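Local coordinates for uncharacterized protein (Bacteroides ovatus CL02T12C04, PDB 6PTM) that probably hydrolyses carrageenan, releasing small sugars from the chain ends as an exo-carrageenase of glycoside hydrolase family GH42, at residues V156-K160 against D161-Y165; D257-P261 against L262-V266; L584-Y587 against E588-F592. One frame throughout, in Å; residues are numbered along the deposited sequence.

Contact 1. Residues V156-K160 against D161-Y165; sequences VKVDK and DMLVY
L163 lays its CD2 methyl against V158 CG2 at 3.7 Å and against V156 CG1 at 4.0 Å, on one face of a tight beta hairpin. Strands 157-159 and 162-165 run antiparallel and are joined by a type II' turn from D159 to M162, with K160 and D161 at its corners. L163 CG lies beside its own backbone N (chi1 -81°), and this turns the CD2 branch toward the two valines; L172 of strand 168-175, the next strand of the mixed sheet, also touches the leucine. The second face carries D159, M162 and V164: V164 CG2 rests on D159 CB at 3.8 Å, and M162 runs side by side with D159, its thioether bent at the end (chi3 -79°) to bring CE 3.5 Å from D159 O and also near OD2. D161 OD2 forms a salt bridge with R559 of helix 551-559. K157 reaches outward, to Q282. Two reciprocal backbone pairs tie the strands. K157 and V164 form one, and D159 and M162 the other, in which D159 N reaches M162 O almost straight (177°) while M162 N meets D159 O at 2.9 Å.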
# COMPACT_ATOMS: atom_id res chain seq x y z
N VAL A 156 -20.68 0.05 -8.44
CA VAL A 156 -19.76 0.74 -7.47
C VAL A 156 -19.22 2.00 -8.13
O VAL A 156 -18.83 1.95 -9.34
CB VAL A 156 -18.64 -0.19 -6.97
CG1 VAL A 156 -17.67 0.52 -6.03
CG2 VAL A 156 -19.22 -1.36 -6.23
N LYS A 157 -19.17 3.09 -7.38
CA LYS A 157 -18.56 4.36 -7.85
C LYS A 157 -17.53 4.86 -6.84
O LYS A 157 -17.66 4.60 -5.61
CB LYS A 157 -19.65 5.42 -8.04
CG LYS A 157 -20.77 5.03 -8.98
CD LYS A 157 -20.35 4.96 -10.43
CE LYS A 157 -21.51 4.52 -11.30
NZ LYS A 157 -21.03 4.30 -12.69
N VAL A 158 -16.54 5.61 -7.35
CA VAL A 158 -15.59 6.34 -6.50
C VAL A 158 -16.28 7.61 -6.04
O VAL A 158 -16.84 8.34 -6.89
CB VAL A 158 -14.27 6.66 -7.21
CG1 VAL A 158 -13.42 7.58 -6.35
CG2 VAL A 158 -13.53 5.39 -7.54
N ASP A 159 -16.22 7.87 -4.75
CA ASP A 159 -16.69 9.16 -4.21
C ASP A 159 -15.68 9.61 -3.15
O ASP A 159 -15.67 9.02 -2.04
CB ASP A 159 -18.12 9.01 -3.70
CG ASP A 159 -18.72 10.27 -3.11
OD1 ASP A 159 -18.06 11.30 -3.15
OD2 ASP A 159 -19.80 10.18 -2.59
N LYS A 160 -14.88 10.61 -3.46
CA LYS A 160 -13.82 11.15 -2.55
C LYS A 160 -12.92 9.98 -2.13
O LYS A 160 -12.29 9.43 -3.03
CB LYS A 160 -14.49 11.96 -1.43
CG LYS A 160 -13.55 12.77 -0.55
CD LYS A 160 -14.25 13.82 0.27
CE LYS A 160 -13.36 14.52 1.27
NZ LYS A 160 -14.12 15.46 2.12
N ASP A 161 -12.89 9.63 -0.83
CA ASP A 161 -11.99 8.59 -0.27
C ASP A 161 -12.76 7.26 -0.17
O ASP A 161 -12.26 6.37 0.50
CB ASP A 161 -11.45 8.97 1.11
CG ASP A 161 -12.50 9.29 2.16
OD1 ASP A 161 -13.63 9.51 1.79
OD2 ASP A 161 -12.16 9.31 3.33
N MET A 162 -13.89 7.13 -0.86
CA MET A 162 -14.67 5.88 -0.70
C MET A 162 -15.03 5.22 -2.02
O MET A 162 -15.11 5.88 -3.03
CB MET A 162 -16.02 6.16 -0.02
CG MET A 162 -15.95 6.94 1.26
SD MET A 162 -17.57 7.47 1.82
CE MET A 162 -17.84 8.87 0.75
N LEU A 163 -15.26 3.91 -1.92
CA LEU A 163 -15.91 3.13 -2.99
C LEU A 163 -17.34 2.98 -2.46
O LEU A 163 -17.51 2.49 -1.33
CB LEU A 163 -15.20 1.79 -3.16
CG LEU A 163 -13.93 1.88 -4.01
CD1 LEU A 163 -13.24 0.54 -4.08
CD2 LEU A 163 -14.25 2.40 -5.40
N VAL A 164 -18.32 3.43 -3.23
CA VAL A 164 -19.72 3.49 -2.73
C VAL A 164 -20.63 2.49 -3.45
O VAL A 164 -20.64 2.46 -4.68
CB VAL A 164 -20.26 4.93 -2.85
CG1 VAL A 164 -21.74 5.03 -2.52
CG2 VAL A 164 -19.46 5.91 -2.01
N TYR A 165 -21.34 1.69 -2.67
CA TYR A 165 -22.42 0.81 -3.16
C TYR A 165 -23.69 1.18 -2.40
O TYR A 165 -23.71 1.06 -1.17
CB TYR A 165 -22.06 -0.67 -2.97
CG TYR A 165 -23.12 -1.62 -3.45
CD1 TYR A 165 -23.42 -1.70 -4.80
CD2 TYR A 165 -23.81 -2.44 -2.58
CE1 TYR A 165 -24.44 -2.53 -5.27
CE2 TYR A 165 -24.81 -3.30 -3.03
CZ TYR A 165 -25.12 -3.34 -4.38
OH TYR A 165 -26.10 -4.17 -4.84

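Contact 2. Residues D257-P261 against L262-V266; sequences DINHP and LARQV
R264 swings its guanidinium back over the loop and grips the carbonyl of I258 side-on: NE at 2.8 Å and NH2 at 2.9 Å both point at I258 O, which lies in the guanidinium plane. The two bonds differ in approach, NE arriving nearly along the C=O axis and NH2 from above the carbonyl plane. With CG held beside the backbone N (chi1 -51°) and a bend at chi2, the chain folds toward the loop instead of following the helix. The N259 amide lies side by side with the guanidinium, the planes 26° apart, and a water takes a bond from N259 ND2 and a weak one from R264 NH2. A salt bridge from NH2 to E373 and a bond from R370 to N259 OD1 fasten this pair to helix 358-385, so the arginine joins loop and helix to a third element.

H260 is turned differently, its ring running alongside L262. L262 N lies in the ring plane and donates to ND1 at 2.9 Å, nearly straight (164°), while L262 CB packs against ND1 and CE1. At the far edge NE2 bonds to D242, which fixes the ring rotation and is consistent with a proton on NE2. Earlier in the loop, D257 OD1 accepts from N259 N in an Asx turn, within a type I turn from D257 to H260. R264 N donates to H260 O and Q265 N to P261 O, the first i to i+4 bonds of the helix. The whole is a helix N-terminus with histidine as N-cap and proline as the first helical residue.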
# COMPACT_ATOMS: atom_id res chain seq x y z
N ASP A 257 13.46 5.08 -23.14
CA ASP A 257 13.89 6.38 -22.58
C ASP A 257 12.67 7.28 -22.42
O ASP A 257 12.16 7.74 -23.44
CB ASP A 257 14.90 7.02 -23.53
CG ASP A 257 15.39 8.37 -23.03
OD1 ASP A 257 15.06 8.73 -21.89
OD2 ASP A 257 16.13 9.01 -23.77
N ILE A 258 12.25 7.57 -21.18
CA ILE A 258 11.10 8.49 -20.94
C ILE A 258 11.40 9.91 -21.45
O ILE A 258 10.45 10.70 -21.59
CB ILE A 258 10.67 8.50 -19.46
CG1 ILE A 258 11.81 8.90 -18.51
CG2 ILE A 258 10.07 7.17 -19.08
CD1 ILE A 258 11.39 9.08 -17.07
N ASN A 259 12.66 10.26 -21.71
CA ASN A 259 12.99 11.63 -22.20
C ASN A 259 13.21 11.63 -23.73
O ASN A 259 13.64 12.68 -24.23
CB ASN A 259 14.17 12.20 -21.41
CG ASN A 259 13.81 12.39 -19.96
OD1 ASN A 259 14.38 11.75 -19.08
ND2 ASN A 259 12.86 13.28 -19.70
N HIS A 260 12.96 10.54 -24.45
CA HIS A 260 13.19 10.46 -25.92
C HIS A 260 11.92 10.90 -26.65
O HIS A 260 10.84 10.42 -26.31
CB HIS A 260 13.60 9.06 -26.33
CG HIS A 260 14.17 9.01 -27.71
ND1 HIS A 260 13.41 9.29 -28.82
CD2 HIS A 260 15.42 8.73 -28.15
CE1 HIS A 260 14.17 9.20 -29.90
NE2 HIS A 260 15.41 8.84 -29.51
N PRO A 261 11.99 11.80 -27.66
CA PRO A 261 10.78 12.25 -28.37
C PRO A 261 9.99 11.13 -29.02
O PRO A 261 8.81 11.28 -29.11
CB PRO A 261 11.29 13.19 -29.47
CG PRO A 261 12.57 13.74 -28.87
CD PRO A 261 13.16 12.59 -28.07
N LEU A 262 10.63 10.04 -29.46
CA LEU A 262 9.90 8.97 -30.15
C LEU A 262 9.12 8.18 -29.09
O LEU A 262 8.03 7.65 -29.41
CB LEU A 262 10.90 8.12 -30.93
CG LEU A 262 10.27 7.00 -31.75
CD1 LEU A 262 9.40 7.57 -32.84
CD2 LEU A 262 11.35 6.10 -32.31
N ALA A 263 9.59 8.17 -27.85
CA ALA A 263 8.86 7.53 -26.74
C ALA A 263 7.57 8.32 -26.49
O ALA A 263 6.51 7.70 -26.36
CB ALA A 263 9.74 7.45 -25.51
N ARG A 264 7.66 9.65 -26.44
CA ARG A 264 6.49 10.53 -26.23
C ARG A 264 5.50 10.41 -27.42
O ARG A 264 4.26 10.37 -27.17
CB ARG A 264 6.96 11.95 -25.94
CG ARG A 264 8.01 11.99 -24.83
CD ARG A 264 7.56 12.74 -23.60
NE ARG A 264 8.37 12.47 -22.40
CZ ARG A 264 8.32 13.21 -21.30
NH1 ARG A 264 7.54 14.29 -21.27
NH2 ARG A 264 9.05 12.90 -20.24
N GLN A 265 5.99 10.37 -28.66
CA GLN A 265 5.11 10.16 -29.85
C GLN A 265 4.32 8.85 -29.65
O GLN A 265 3.08 8.81 -29.84
CB GLN A 265 5.92 10.14 -31.15
CG GLN A 265 5.09 9.72 -32.38
CD GLN A 265 5.98 9.47 -33.58
OE1 GLN A 265 6.86 10.27 -33.83
NE2 GLN A 265 5.81 8.33 -34.26
N VAL A 266 5.02 7.79 -29.27
CA VAL A 266 4.41 6.43 -29.25
C VAL A 266 3.35 6.39 -28.14
O VAL A 266 2.22 5.90 -28.39
CB VAL A 266 5.48 5.31 -29.13
CG1 VAL A 266 4.83 3.98 -28.81
CG2 VAL A 266 6.33 5.19 -30.39
O HOH W 1 10.85 14.01 -17.56

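Contact 3. Residues L584-Y587 against E588-F592; sequences LRIY and EKLNF
I586 and L590 pack obliquely one turn apart near the C-terminal end of helix 579-590, with CD1 of the isoleucine 3.7 Å from CG of the leucine. This helix flanks the parallel five-stranded sheet that includes strand 597-600. I586 CG1 is anti to the backbone N (chi1 179°), and the chain then bends to carry CD1 along the helix to its partner. L674 and M677 of helix 674-687 touch I586, while I597 touches L590, so this side is covered by a helix and a strand. Y587 makes the other buried layer: N591 CB lies over one face of its ring, near the rim, and the amide runs alongside with its plane only 18° from that of the ring. The two polar ends turn to other partners, Y587 OH to D455 and N591 ND2 to E708, while C451 and M452 of helix 448-460 meet the tyrosine.

The more open side carries R585, E588 and K589, all partly exposed. Their side chains do not touch one another, and the chains diverge: R585 goes back to D582 in a salt bridge, K589 NZ to N675, and E588 OE2 to Y443. The backbone supplies the cohesion here, with E588 N to L584 O at 2.8 Å, nearly straight at 172°, followed by K589 N to R585 O. The bonding weakens toward the end of the helix, L590 N making weak bonds to both I586 O and Y587 O. On the open side a water donates at once to R585 O at 2.7 Å and to OE1 of the extended E588 chain at 2.9 Å.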
# COMPACT_ATOMS: atom_id res chain seq x y z
N LEU A 584 11.51 5.99 10.89
CA LEU A 584 10.82 4.82 11.49
C LEU A 584 10.97 4.87 13.01
O LEU A 584 10.00 4.55 13.69
CB LEU A 584 11.36 3.50 10.90
CG LEU A 584 10.73 2.23 11.45
CD1 LEU A 584 9.22 2.25 11.26
CD2 LEU A 584 11.33 0.98 10.80
N ARG A 585 12.14 5.22 13.56
CA ARG A 585 12.36 5.11 15.02
C ARG A 585 11.35 6.03 15.73
O ARG A 585 10.72 5.56 16.72
CB ARG A 585 13.83 5.39 15.38
CG ARG A 585 14.20 5.01 16.81
CD ARG A 585 15.67 5.29 17.19
NE ARG A 585 16.52 4.75 16.14
CZ ARG A 585 17.13 5.46 15.20
NH1 ARG A 585 17.08 6.78 15.18
NH2 ARG A 585 17.79 4.83 14.26
N ILE A 586 11.13 7.25 15.23
CA ILE A 586 10.22 8.23 15.88
C ILE A 586 8.76 7.82 15.60
O ILE A 586 7.94 7.86 16.54
CB ILE A 586 10.53 9.70 15.51
CG1 ILE A 586 9.55 10.66 16.19
CG2 ILE A 586 10.54 9.96 14.02
CD1 ILE A 586 9.41 10.51 17.71
N TYR A 587 8.44 7.35 14.39
CA TYR A 587 7.09 6.81 14.06
C TYR A 587 6.72 5.69 15.03
O TYR A 587 5.64 5.73 15.62
CB TYR A 587 7.06 6.23 12.64
CG TYR A 587 5.73 5.68 12.22
CD1 TYR A 587 4.67 6.51 11.89
CD2 TYR A 587 5.50 4.31 12.22
CE1 TYR A 587 3.43 6.01 11.52
CE2 TYR A 587 4.26 3.79 11.84
CZ TYR A 587 3.24 4.64 11.47
OH TYR A 587 2.05 4.13 11.10
N GLU A 588 7.59 4.69 15.17
CA GLU A 588 7.39 3.52 16.08
C GLU A 588 7.19 4.01 17.52
O GLU A 588 6.31 3.49 18.26
CB GLU A 588 8.60 2.61 15.96
CG GLU A 588 8.56 1.39 16.85
CD GLU A 588 9.75 0.48 16.63
OE1 GLU A 588 10.91 0.97 16.71
OE2 GLU A 588 9.53 -0.72 16.41
N LYS A 589 8.00 4.98 17.92
CA LYS A 589 7.96 5.54 19.28
C LYS A 589 6.59 6.15 19.54
O LYS A 589 6.12 6.03 20.65
CB LYS A 589 9.10 6.55 19.45
CG LYS A 589 9.27 7.04 20.86
CD LYS A 589 9.75 5.93 21.79
CE LYS A 589 10.19 6.44 23.13
NZ LYS A 589 10.70 5.30 23.93
N LEU A 590 5.94 6.76 18.54
CA LEU A 590 4.69 7.51 18.74
C LEU A 590 3.45 6.65 18.45
O LEU A 590 2.39 7.04 18.86
CB LEU A 590 4.68 8.76 17.86
CG LEU A 590 5.75 9.82 18.12
CD1 LEU A 590 5.57 10.98 17.15
CD2 LEU A 590 5.73 10.31 19.56
N ASN A 591 3.57 5.54 17.73
CA ASN A 591 2.44 4.88 17.04
C ASN A 591 1.61 3.93 17.93
O ASN A 591 0.56 3.42 17.43
CB ASN A 591 2.90 4.03 15.85
CG ASN A 591 1.72 3.63 15.00
OD1 ASN A 591 0.93 4.50 14.63
ND2 ASN A 591 1.57 2.35 14.72
N PHE A 592 1.99 3.72 19.19
CA PHE A 592 1.26 2.76 20.06
C PHE A 592 0.67 3.50 21.26
O PHE A 592 0.59 2.90 22.32
CB PHE A 592 2.19 1.60 20.45
CG PHE A 592 2.71 0.86 19.25
CD1 PHE A 592 3.85 1.30 18.59
CD2 PHE A 592 2.01 -0.21 18.72
CE1 PHE A 592 4.31 0.66 17.47
CE2 PHE A 592 2.48 -0.86 17.59
CZ PHE A 592 3.61 -0.40 16.95
O HOH W 2 11.21 3.41 18.28

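The three contacts are local, follow one another in the chain and do not touch; the nearest atoms of contacts 1 and 3 are about 17 Å apart. All are partly buried, but they serve different elements. Contact 1 is an edge hairpin of the mixed sheet, held by paired backbone bonds and a small apolar face. Contact 2, its centre farthest from the centre of the chain (about 29 Å), is the most polar, with a histidine cap and an arginine fixing the start of a helix. Contact 3 belongs instead to the end of a helix, beside a different, parallel sheet, where buried aliphatic and aromatic packing contrasts with a partly exposed polar side that holds a bridging water.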